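DNA polymerase (Bacillus phage phi29, PDB 2PY5) replicates the viral genome by protein-primed, strand-displacing DNA synthesis with high processivity and fidelity, and also carries a 3'-5' exonuclease activity. Local coordinates at residues His287-Thr301 and Leu335-Ser349. The protein carries 2 engineered substitutions. Residues are numbered along the deposited sequence; the frame is centred on the assembly and turned at random.
Sequences HIRCEFELKEGYIPT and LMKEHYDLYNVEYIS. With EDO (1,2-ethanediol), chain J; EDO (1,2-ethanediol), chain X.
Tyr340 meets Leu294 and Phe292 where helix gives way to strand: Leu294 CD1 lies over one face of its ring, 4.0 Å from the centroid, and Phe292 packs beside it with the ring planes at 76°. Tyrosine suits the spot because its long side chain still carries a hydroxyl to the backbone of the loop. There Thr301 N donates to Tyr340 OH (3.0 Å), which is also hydrogen-bonded to Leu316 O and Ile302 N. Tyr340, first of its strand, and His339, last of helix 330-339, bury the most surface in the contact.

His339 is sandwiched. Thr301 CG2 covers one face of the imidazole, while Tyr298 turns its edge to the opposite one, CD2 3.5 Å from His339 CG. With CG anti to the carbonyl carbon (chi1 -75°), the ring edge faces the loop. ND1 donates to Ile299 O in the ring plane (2.6 Å), satisfying a buried polar atom. Tyr298 OH then reaches the anti lone pair of Glu338 OE2 (2.9 Å), and the extended Lys295 chain brings NZ to Glu338 O at the helix end.

Beyond this cluster, strand 287-294 runs antiparallel first to 340-343 and then to 345-349. The register shifts by one between Glu291-Tyr343 and Arg289-Glu346, a beta bulge, where the chain turns at Asn344. Asparagine tolerates the positive phi there (53°), and its ND2 donates a hydrogen bond to Glu291 OE1 from above the carboxylate plane. Past it Ile288 CD1 presses tightly on Val345 CG1 (3.5 Å).

Within the polymerisation region, strand 283-294 lies between 340-356 and 324-329, Met336 reaches Leu326 and Leu328, and helix 427-447 packs on His339 and Tyr298.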
ATOM      1  N   HIS F 287     -11.973  11.234 -23.273  1.00 29.89           N
ATOM      2  CA  HIS F 287     -11.199  10.327 -24.121  1.00 29.57           C
ATOM      3  C   HIS F 287     -10.660  11.159 -25.276  1.00 30.63           C
ATOM      4  O   HIS F 287     -11.439  11.756 -26.041  1.00 30.51           O
ATOM      5  CB  HIS F 287     -12.074   9.184 -24.635  1.00 29.60           C
ATOM      6  CG  HIS F 287     -11.335   8.134 -25.429  1.00 28.07           C
ATOM      7  ND1 HIS F 287     -11.993   7.183 -26.180  1.00 28.74           N
ATOM      8  CD2 HIS F 287     -10.009   7.889 -25.592  1.00 30.77           C
ATOM      9  CE1 HIS F 287     -11.107   6.395 -26.770  1.00 30.45           C
ATOM     10  NE2 HIS F 287      -9.899   6.794 -26.421  1.00 30.38           N
ATOM     11  N   ILE F 288      -9.335  11.175 -25.412  1.00 30.77           N
ATOM     12  CA  ILE F 288      -8.632  12.004 -26.394  1.00 32.01           C
ATOM     13  C   ILE F 288      -7.550  11.145 -27.023  1.00 33.56           C
ATOM     14  O   ILE F 288      -6.925  10.354 -26.327  1.00 34.50           O
ATOM     15  CB  ILE F 288      -8.014  13.282 -25.724  1.00 35.80           C
ATOM     16  CG1 ILE F 288      -7.214  14.126 -26.721  1.00 38.34           C
ATOM     17  CG2 ILE F 288      -7.154  12.922 -24.499  1.00 36.77           C
ATOM     18  CD1 ILE F 288      -6.869  15.515 -26.192  1.00 39.42           C
ATOM     19  N   ARG F 289      -7.342  11.312 -28.332  1.00 30.04           N
ATOM     20  CA  ARG F 289      -6.200  10.736 -29.020  1.00 29.89           C
ATOM     21  C   ARG F 289      -5.380  11.906 -29.508  1.00 31.37           C
ATOM     22  O   ARG F 289      -5.936  12.874 -30.012  1.00 31.44           O
ATOM     23  CB  ARG F 289      -6.636   9.869 -30.193  1.00 31.38           C
ATOM     24  CG  ARG F 289      -7.224   8.524 -29.779  1.00 31.98           C
ATOM     25  CD  ARG F 289      -7.803   7.768 -30.937  1.00 33.24           C
ATOM     26  NE  ARG F 289      -6.762   7.273 -31.840  1.00 31.03           N
ATOM     27  CZ  ARG F 289      -6.061   6.152 -31.651  1.00 34.65           C
ATOM     28  NH1 ARG F 289      -6.269   5.377 -30.596  1.00 35.91           N
ATOM     29  NH2 ARG F 289      -5.158   5.795 -32.534  1.00 32.91           N
ATOM     30  N   CYS F 290      -4.066  11.821 -29.363  1.00 30.00           N
ATOM     31  CA  CYS F 290      -3.209  12.911 -29.804  1.00 29.68           C
ATOM     32  C   CYS F 290      -1.761  12.481 -29.882  1.00 32.14           C
ATOM     33  O   CYS F 290      -1.395  11.388 -29.458  1.00 29.81           O
ATOM     34  CB  CYS F 290      -3.331  14.118 -28.866  1.00 33.21           C
ATOM     35  SG  CYS F 290      -2.683  13.827 -27.216  1.00 34.98           S
ATOM     36  N   GLU F 291      -0.953  13.353 -30.475  1.00 29.57           N
ATOM     37  CA  GLU F 291       0.484  13.313 -30.339  1.00 27.32           C
ATOM     38  C   GLU F 291       0.878  14.543 -29.545  1.00 28.61           C
ATOM     39  O   GLU F 291       0.094  15.495 -29.401  1.00 29.17           O
ATOM     40  CB  GLU F 291       1.143  13.274 -31.716  1.00 27.07           C
ATOM     41  CG  GLU F 291       0.869  11.962 -32.441  1.00 29.49           C
ATOM     42  CD  GLU F 291       1.392  11.956 -33.853  1.00 32.42           C
ATOM     43  OE1 GLU F 291       0.584  12.102 -34.795  1.00 37.69           O
ATOM     44  OE2 GLU F 291       2.606  11.807 -34.021  1.00 33.88           O
ATOM     45  N   PHE F 292       2.033  14.477 -28.915  1.00 28.52           N
ATOM     46  CA  PHE F 292       2.436  15.552 -28.024  1.00 29.72           C
ATOM     47  C   PHE F 292       3.938  15.767 -27.973  1.00 31.57           C
ATOM     48  O   PHE F 292       4.724  14.870 -28.283  1.00 30.35           O
ATOM     49  CB  PHE F 292       1.889  15.328 -26.608  1.00 30.50           C
ATOM     50  CG  PHE F 292       2.330  14.037 -25.972  1.00 29.68           C
ATOM     51  CD1 PHE F 292       3.584  13.936 -25.367  1.00 29.46           C
ATOM     52  CD2 PHE F 292       1.485  12.928 -25.960  1.00 32.23           C
ATOM     53  CE1 PHE F 292       3.987  12.753 -24.763  1.00 32.80           C
ATOM     54  CE2 PHE F 292       1.892  11.729 -25.354  1.00 34.52           C
ATOM     55  CZ  PHE F 292       3.136  11.651 -24.754  1.00 33.56           C
ATOM     56  N   GLU F 293       4.319  16.988 -27.619  1.00 30.03           N
ATOM     57  CA  GLU F 293       5.722  17.333 -27.402  1.00 29.20           C
ATOM     58  C   GLU F 293       5.795  18.290 -26.218  1.00 27.35           C
ATOM     59  O   GLU F 293       5.105  19.310 -26.195  1.00 28.56           O
ATOM     60  CB  GLU F 293       6.345  17.976 -28.646  1.00 33.79           C
ATOM     61  CG  GLU F 293       7.773  17.499 -28.927  1.00 40.40           C
ATOM     62  CD  GLU F 293       7.834  16.176 -29.690  1.00 43.93           C
ATOM     63  OE1 GLU F 293       6.878  15.807 -30.420  1.00 47.40           O
ATOM     64  OE2 GLU F 293       8.866  15.499 -29.569  1.00 51.46           O
ATOM     65  N   LEU F 294       6.612  17.943 -25.227  1.00 27.61           N
ATOM     66  CA  LEU F 294       6.736  18.755 -24.012  1.00 28.25           C
ATOM     67  C   LEU F 294       7.230  20.152 -24.347  1.00 29.39           C
ATOM     68  O   LEU F 294       8.165  20.299 -25.144  1.00 30.23           O
ATOM     69  CB  LEU F 294       7.716  18.084 -23.061  1.00 28.66           C
ATOM     70  CG  LEU F 294       7.944  18.729 -21.700  1.00 28.53           C
ATOM     71  CD1 LEU F 294       6.659  18.655 -20.867  1.00 27.83           C
ATOM     72  CD2 LEU F 294       9.103  18.041 -21.008  1.00 28.29           C
ATOM     73  N   LYS F 295       6.615  21.171 -23.752  1.00 29.36           N
ATOM     74  CA  LYS F 295       7.066  22.558 -23.915  1.00 30.34           C
ATOM     75  C   LYS F 295       8.360  22.793 -23.153  1.00 29.98           C
ATOM     76  O   LYS F 295       8.552  22.256 -22.059  1.00 31.50           O
ATOM     77  CB  LYS F 295       5.991  23.527 -23.435  1.00 30.07           C
ATOM     78  CG  LYS F 295       4.790  23.585 -24.311  1.00 33.50           C
ATOM     79  CD  LYS F 295       3.763  24.515 -23.731  1.00 36.44           C
ATOM     80  CE  LYS F 295       2.477  24.435 -24.491  1.00 40.64           C
ATOM     81  NZ  LYS F 295       1.386  25.229 -23.860  1.00 45.91           N
ATOM     82  N   GLU F 296       9.258  23.598 -23.716  1.00 30.38           N
ATOM     83  CA  GLU F 296      10.498  23.906 -23.011  1.00 33.07           C
ATOM     84  C   GLU F 296      10.129  24.638 -21.711  1.00 31.20           C
ATOM     85  O   GLU F 296       9.187  25.442 -21.669  1.00 35.02           O
ATOM     86  CB  GLU F 296      11.469  24.727 -23.882  1.00 35.72           C
ATOM     87  CG  GLU F 296      11.964  24.015 -25.194  1.00 39.37           C
ATOM     88  CD  GLU F 296      12.889  22.799 -24.957  1.00 39.28           C
ATOM     89  OE1 GLU F 296      13.955  22.969 -24.331  1.00 40.73           O
ATOM     90  OE2 GLU F 296      12.546  21.670 -25.415  1.00 39.76           O
ATOM     91  N   GLY F 297      10.805  24.282 -20.628  1.00 33.12           N
ATOM     92  CA  GLY F 297      10.552  24.903 -19.337  1.00 31.03           C
ATOM     93  C   GLY F 297       9.479  24.252 -18.484  1.00 32.60           C
ATOM     94  O   GLY F 297       9.159  24.750 -17.408  1.00 32.30           O
ATOM     95  N   TYR F 298       8.921  23.142 -18.967  1.00 29.09           N
ATOM     96  CA  TYR F 298       7.827  22.469 -18.283  1.00 30.46           C
ATOM     97  C   TYR F 298       8.190  21.023 -17.899  1.00 29.23           C
ATOM     98  O   TYR F 298       8.937  20.318 -18.611  1.00 29.61           O
ATOM     99  CB  TYR F 298       6.583  22.476 -19.161  1.00 30.92           C
ATOM    100  CG  TYR F 298       5.720  23.725 -19.045  1.00 32.33           C
ATOM    101  CD1 TYR F 298       5.818  24.765 -19.971  1.00 35.57           C
ATOM    102  CD2 TYR F 298       4.801  23.852 -18.024  1.00 33.03           C
ATOM    103  CE1 TYR F 298       4.989  25.910 -19.852  1.00 35.77           C
ATOM    104  CE2 TYR F 298       3.980  24.983 -17.901  1.00 36.00           C
ATOM    105  CZ  TYR F 298       4.071  25.992 -18.823  1.00 36.97           C
ATOM    106  OH  TYR F 298       3.244  27.104 -18.689  1.00 38.67           O
ATOM    107  N   ILE F 299       7.674  20.627 -16.750  1.00 29.11           N
ATOM    108  CA  ILE F 299       7.785  19.260 -16.244  1.00 28.35           C
ATOM    109  C   ILE F 299       6.832  18.361 -17.023  1.00 27.95           C
ATOM    110  O   ILE F 299       5.669  18.714 -17.238  1.00 26.56           O
ATOM    111  CB  ILE F 299       7.400  19.219 -14.739  1.00 28.58           C
ATOM    112  CG1 ILE F 299       8.375  20.039 -13.904  1.00 30.62           C
ATOM    113  CG2 ILE F 299       7.309  17.769 -14.212  1.00 32.81           C
ATOM    114  CD1 ILE F 299       7.909  20.201 -12.433  1.00 31.74           C
ATOM    115  N   PRO F 300       7.293  17.164 -17.429  1.00 26.17           N
ATOM    116  CA  PRO F 300       6.382  16.246 -18.083  1.00 27.10           C
ATOM    117  C   PRO F 300       5.372  15.622 -17.133  1.00 29.06           C
ATOM    118  O   PRO F 300       5.687  15.357 -15.967  1.00 33.87           O
ATOM    119  CB  PRO F 300       7.323  15.168 -18.639  1.00 27.50           C
ATOM    120  CG  PRO F 300       8.409  15.123 -17.634  1.00 27.86           C
ATOM    121  CD  PRO F 300       8.638  16.571 -17.270  1.00 27.36           C
ATOM    122  N   THR F 301       4.167  15.408 -17.640  1.00 29.16           N
ATOM    123  CA  THR F 301       3.055  14.904 -16.861  1.00 31.02           C
ATOM    124  C   THR F 301       2.355  13.682 -17.479  1.00 32.01           C
ATOM    125  O   THR F 301       1.487  13.107 -16.847  1.00 34.91           O
ATOM    126  CB  THR F 301       2.018  16.027 -16.611  1.00 32.13           C
ATOM    127  OG1 THR F 301       1.327  16.351 -17.831  1.00 31.54           O
ATOM    128  CG2 THR F 301       2.699  17.300 -16.062  1.00 33.39           C
ATOM    129  N   LEU F 335      -3.621  20.122 -17.150  1.00 30.77           N
ATOM    130  CA  LEU F 335      -2.171  20.058 -16.931  1.00 29.73           C
ATOM    131  C   LEU F 335      -1.462  19.728 -18.252  1.00 30.44           C
ATOM    132  O   LEU F 335      -0.438  20.331 -18.584  1.00 28.48           O
ATOM    133  CB  LEU F 335      -1.824  18.999 -15.885  1.00 31.08           C
ATOM    134  CG  LEU F 335      -2.018  19.455 -14.442  1.00 33.89           C
ATOM    135  CD1 LEU F 335      -1.996  18.227 -13.520  1.00 33.73           C
ATOM    136  CD2 LEU F 335      -0.948  20.475 -14.037  1.00 34.92           C
ATOM    137  N   MET F 336      -1.994  18.754 -18.970  1.00 29.78           N
ATOM    138  CA  MET F 336      -1.355  18.289 -20.209  1.00 30.20           C
ATOM    139  C   MET F 336      -1.344  19.412 -21.237  1.00 30.23           C
ATOM    140  O   MET F 336      -0.330  19.654 -21.906  1.00 31.00           O
ATOM    141  CB  MET F 336      -2.102  17.084 -20.759  1.00 31.84           C
ATOM    142  CG  MET F 336      -1.392  16.432 -21.935  1.00 32.03           C
ATOM    143  SD  MET F 336      -2.298  15.060 -22.662  1.00 36.56           S
ATOM    144  CE  MET F 336      -3.732  15.845 -23.364  1.00 41.46           C
ATOM    145  N   LYS F 337      -2.490  20.081 -21.388  1.00 30.88           N
ATOM    146  CA  LYS F 337      -2.596  21.146 -22.382  1.00 32.68           C
ATOM    147  C   LYS F 337      -1.653  22.299 -22.068  1.00 31.75           C
ATOM    148  O   LYS F 337      -1.145  22.949 -22.984  1.00 33.73           O
ATOM    149  CB  LYS F 337      -4.057  21.633 -22.514  1.00 33.70           C
ATOM    150  CG  LYS F 337      -4.984  20.584 -23.060  1.00 36.58           C
ATOM    151  CD  LYS F 337      -6.457  20.996 -23.025  1.00 41.79           C
ATOM    152  CE  LYS F 337      -6.876  21.721 -24.258  1.00 46.61           C
ATOM    153  NZ  LYS F 337      -8.370  21.785 -24.352  1.00 48.76           N
ATOM    154  N   GLU F 338      -1.395  22.562 -20.783  1.00 31.36           N
ATOM    155  CA  GLU F 338      -0.447  23.611 -20.402  1.00 30.92           C
ATOM    156  C   GLU F 338       1.019  23.187 -20.604  1.00 29.80           C
ATOM    157  O   GLU F 338       1.840  23.974 -21.032  1.00 32.83           O
ATOM    158  CB  GLU F 338      -0.626  24.055 -18.958  1.00 33.59           C
ATOM    159  CG  GLU F 338       0.384  25.134 -18.581  1.00 36.34           C
ATOM    160  CD  GLU F 338       0.213  25.739 -17.214  1.00 39.66           C
ATOM    161  OE1 GLU F 338      -0.772  25.425 -16.525  1.00 43.75           O
ATOM    162  OE2 GLU F 338       1.092  26.548 -16.837  1.00 42.14           O
ATOM    163  N   HIS F 339       1.325  21.936 -20.273  1.00 27.66           N
ATOM    164  CA  HIS F 339       2.707  21.497 -20.275  1.00 27.90           C
ATOM    165  C   HIS F 339       3.212  21.027 -21.637  1.00 27.01           C
ATOM    166  O   HIS F 339       4.426  20.946 -21.837  1.00 26.99           O
ATOM    167  CB  HIS F 339       2.904  20.377 -19.235  1.00 27.21           C
ATOM    168  CG  HIS F 339       2.916  20.867 -17.823  1.00 26.79           C
ATOM    169  ND1 HIS F 339       3.942  20.592 -16.945  1.00 25.82           N
ATOM    170  CD2 HIS F 339       2.028  21.635 -17.142  1.00 27.74           C
ATOM    171  CE1 HIS F 339       3.686  21.177 -15.782  1.00 27.94           C
ATOM    172  NE2 HIS F 339       2.515  21.788 -15.870  1.00 28.94           N
ATOM    173  N   TYR F 340       2.298  20.739 -22.560  1.00 27.25           N
ATOM    174  CA  TYR F 340       2.659  20.141 -23.863  1.00 27.03           C
ATOM    175  C   TYR F 340       2.060  20.893 -25.028  1.00 28.79           C
ATOM    176  O   TYR F 340       0.970  21.458 -24.914  1.00 31.34           O
ATOM    177  CB  TYR F 340       2.127  18.711 -23.968  1.00 28.21           C
ATOM    178  CG  TYR F 340       2.785  17.706 -23.070  1.00 27.99           C
ATOM    179  CD1 TYR F 340       2.328  17.508 -21.765  1.00 27.91           C
ATOM    180  CD2 TYR F 340       3.814  16.923 -23.519  1.00 28.09           C
ATOM    181  CE1 TYR F 340       2.920  16.565 -20.930  1.00 27.20           C
ATOM    182  CE2 TYR F 340       4.421  15.983 -22.693  1.00 28.34           C
ATOM    183  CZ  TYR F 340       3.948  15.798 -21.420  1.00 28.20           C
ATOM    184  OH  TYR F 340       4.547  14.870 -20.593  1.00 29.58           O
ATOM    185  N   ASP F 341       2.762  20.849 -26.156  1.00 28.86           N
ATOM    186  CA  ASP F 341       2.141  21.111 -27.439  1.00 29.66           C
ATOM    187  C   ASP F 341       1.463  19.826 -27.905  1.00 30.73           C
ATOM    188  O   ASP F 341       2.071  18.759 -27.911  1.00 31.30           O
ATOM    189  CB  ASP F 341       3.186  21.538 -28.460  1.00 31.20           C
ATOM    190  CG  ASP F 341       3.836  22.872 -28.120  1.00 34.20           C
ATOM    191  OD1 ASP F 341       3.110  23.822 -27.742  1.00 36.40           O
ATOM    192  OD2 ASP F 341       5.068  22.962 -28.245  1.00 39.23           O
ATOM    193  N   LEU F 342       0.193  19.931 -28.280  1.00 32.64           N
ATOM    194  CA  LEU F 342      -0.551  18.780 -28.756  1.00 30.85           C
ATOM    195  C   LEU F 342      -0.783  18.865 -30.275  1.00 33.73           C
ATOM    196  O   LEU F 342      -1.018  19.957 -30.816  1.00 35.06           O
ATOM    197  CB  LEU F 342      -1.874  18.696 -28.023  1.00 32.36           C
ATOM    198  CG  LEU F 342      -1.844  18.634 -26.490  1.00 35.25           C
ATOM    199  CD1 LEU F 342      -3.263  18.457 -25.948  1.00 36.54           C
ATOM    200  CD2 LEU F 342      -0.947  17.528 -25.988  1.00 34.23           C
ATOM    201  N   TYR F 343      -0.672  17.719 -30.952  1.00 31.74           N
ATOM    202  CA  TYR F 343      -0.827  17.614 -32.405  1.00 32.77           C
ATOM    203  C   TYR F 343      -1.872  16.574 -32.722  1.00 30.03           C
ATOM    204  O   TYR F 343      -2.038  15.610 -31.977  1.00 30.16           O
ATOM    205  CB  TYR F 343       0.474  17.166 -33.097  1.00 33.73           C
ATOM    206  CG  TYR F 343       1.703  17.874 -32.662  1.00 33.13           C
ATOM    207  CD1 TYR F 343       1.865  19.230 -32.908  1.00 36.85           C
ATOM    208  CD2 TYR F 343       2.730  17.188 -32.021  1.00 35.96           C
ATOM    209  CE1 TYR F 343       3.010  19.899 -32.514  1.00 37.41           C
ATOM    210  CE2 TYR F 343       3.884  17.845 -31.628  1.00 36.73           C
ATOM    211  CZ  TYR F 343       4.013  19.203 -31.869  1.00 36.30           C
ATOM    212  OH  TYR F 343       5.156  19.861 -31.481  1.00 36.90           O
ATOM    213  N   ASN F 344      -2.585  16.762 -33.828  1.00 28.21           N
ATOM    214  CA  ASN F 344      -3.509  15.759 -34.334  1.00 28.70           C
ATOM    215  C   ASN F 344      -4.503  15.303 -33.268  1.00 30.63           C
ATOM    216  O   ASN F 344      -4.732  14.107 -33.084  1.00 31.60           O
ATOM    217  CB  ASN F 344      -2.722  14.573 -34.915  1.00 28.69           C
ATOM    218  CG  ASN F 344      -1.803  14.992 -36.030  1.00 31.20           C
ATOM    219  OD1 ASN F 344      -2.195  15.777 -36.882  1.00 32.77           O
ATOM    220  ND2 ASN F 344      -0.559  14.496 -36.019  1.00 30.91           N
ATOM    221  N   VAL F 345      -5.102  16.275 -32.588  1.00 29.42           N
ATOM    222  CA  VAL F 345      -5.989  15.997 -31.456  1.00 30.10           C
ATOM    223  C   VAL F 345      -7.356  15.565 -31.955  1.00 29.53           C
ATOM    224  O   VAL F 345      -7.955  16.212 -32.819  1.00 33.10           O
ATOM    225  CB  VAL F 345      -6.135  17.218 -30.543  1.00 31.38           C
ATOM    226  CG1 VAL F 345      -7.066  16.932 -29.382  1.00 34.81           C
ATOM    227  CG2 VAL F 345      -4.764  17.654 -30.018  1.00 32.60           C
ATOM    228  N   GLU F 346      -7.830  14.439 -31.426  1.00 30.08           N
ATOM    229  CA  GLU F 346      -9.159  13.951 -31.710  1.00 30.56           C
ATOM    230  C   GLU F 346      -9.857  13.780 -30.375  1.00 31.77           C
ATOM    231  O   GLU F 346      -9.405  13.015 -29.539  1.00 30.55           O
ATOM    232  CB  GLU F 346      -9.094  12.637 -32.502  1.00 31.75           C
ATOM    233  CG  GLU F 346      -8.372  12.786 -33.842  1.00 31.80           C
ATOM    234  CD  GLU F 346      -8.468  11.573 -34.745  1.00 35.43           C
ATOM    235  OE1 GLU F 346      -8.385  10.438 -34.242  1.00 33.80           O
ATOM    236  OE2 GLU F 346      -8.597  11.766 -35.975  1.00 40.55           O
ATOM    237  N   TYR F 347     -10.917  14.558 -30.150  1.00 32.11           N
ATOM    238  CA  TYR F 347     -11.753  14.396 -28.961  1.00 31.38           C
ATOM    239  C   TYR F 347     -12.811  13.353 -29.264  1.00 30.63           C
ATOM    240  O   TYR F 347     -13.670  13.552 -30.120  1.00 30.96           O
ATOM    241  CB  TYR F 347     -12.401  15.730 -28.582  1.00 32.64           C
ATOM    242  CG  TYR F 347     -11.422  16.748 -28.072  1.00 34.67           C
ATOM    243  CD1 TYR F 347     -10.890  17.722 -28.911  1.00 36.50           C
ATOM    244  CD2 TYR F 347     -11.036  16.742 -26.746  1.00 37.18           C
ATOM    245  CE1 TYR F 347      -9.981  18.665 -28.424  1.00 36.95           C
ATOM    246  CE2 TYR F 347     -10.142  17.669 -26.250  1.00 36.94           C
ATOM    247  CZ  TYR F 347      -9.614  18.629 -27.088  1.00 38.27           C
ATOM    248  OH  TYR F 347      -8.719  19.542 -26.544  1.00 41.44           O
ATOM    249  N   ILE F 348     -12.748  12.221 -28.565  1.00 30.36           N
ATOM    250  CA  ILE F 348     -13.533  11.050 -28.957  1.00 30.54           C
ATOM    251  C   ILE F 348     -14.901  11.041 -28.281  1.00 29.55           C
ATOM    252  O   ILE F 348     -15.946  11.028 -28.931  1.00 29.46           O
ATOM    253  CB  ILE F 348     -12.768   9.731 -28.653  1.00 30.38           C
ATOM    254  CG1 ILE F 348     -11.342   9.744 -29.272  1.00 32.17           C
ATOM    255  CG2 ILE F 348     -13.559   8.535 -29.182  1.00 31.73           C
ATOM    256  CD1 ILE F 348     -11.289   9.882 -30.781  1.00 35.38           C
ATOM    257  N   SER F 349     -14.873  11.039 -26.956  1.00 29.32           N
ATOM    258  CA  SER F 349     -16.072  10.952 -26.132  1.00 29.44           C
ATOM    259  C   SER F 349     -15.661  11.200 -24.686  1.00 30.01           C
ATOM    260  O   SER F 349     -14.481  11.352 -24.381  1.00 31.77           O
ATOM    261  CB  SER F 349     -16.703   9.562 -26.262  1.00 29.01           C
ATOM    262  OG  SER F 349     -16.050   8.603 -25.442  1.00 32.29           O
TER
HETATM  263  C1  EDO J8008      12.033  20.087 -21.061  1.00 56.07           C
HETATM  264  O1  EDO J8008      11.173  21.112 -20.540  1.00 55.97           O
HETATM  265  C2  EDO J8008      12.253  20.290 -22.556  1.00 56.13           C
HETATM  266  O2  EDO J8008      11.157  19.774 -23.329  1.00 55.73           O
HETATM  267  C1  EDO X9013       1.789  25.980 -13.238  1.00 46.71           C
HETATM  268  O1  EDO X9013       2.209  26.789 -14.343  1.00 49.63           O
HETATM  269  C2  EDO X9013       1.709  26.818 -11.965  1.00 47.73           C
HETATM  270  O2  EDO X9013       2.649  26.379 -10.963  1.00 43.46           O
HETATM  271  O   HOH W   1     -14.666   6.592 -26.519  1.00 23.41           O
HETATM  272  O   HOH W   2      -6.025   9.379 -33.787  1.00 28.11           O
HETATM  273  O   HOH W   3       7.426  21.450 -27.846  1.00 41.42           O
HETATM  274  O   HOH W   4       1.523  26.645 -21.462  1.00 41.68           O
HETATM  275  O   HOH W   5      -1.348  25.740 -24.820  1.00 55.62           O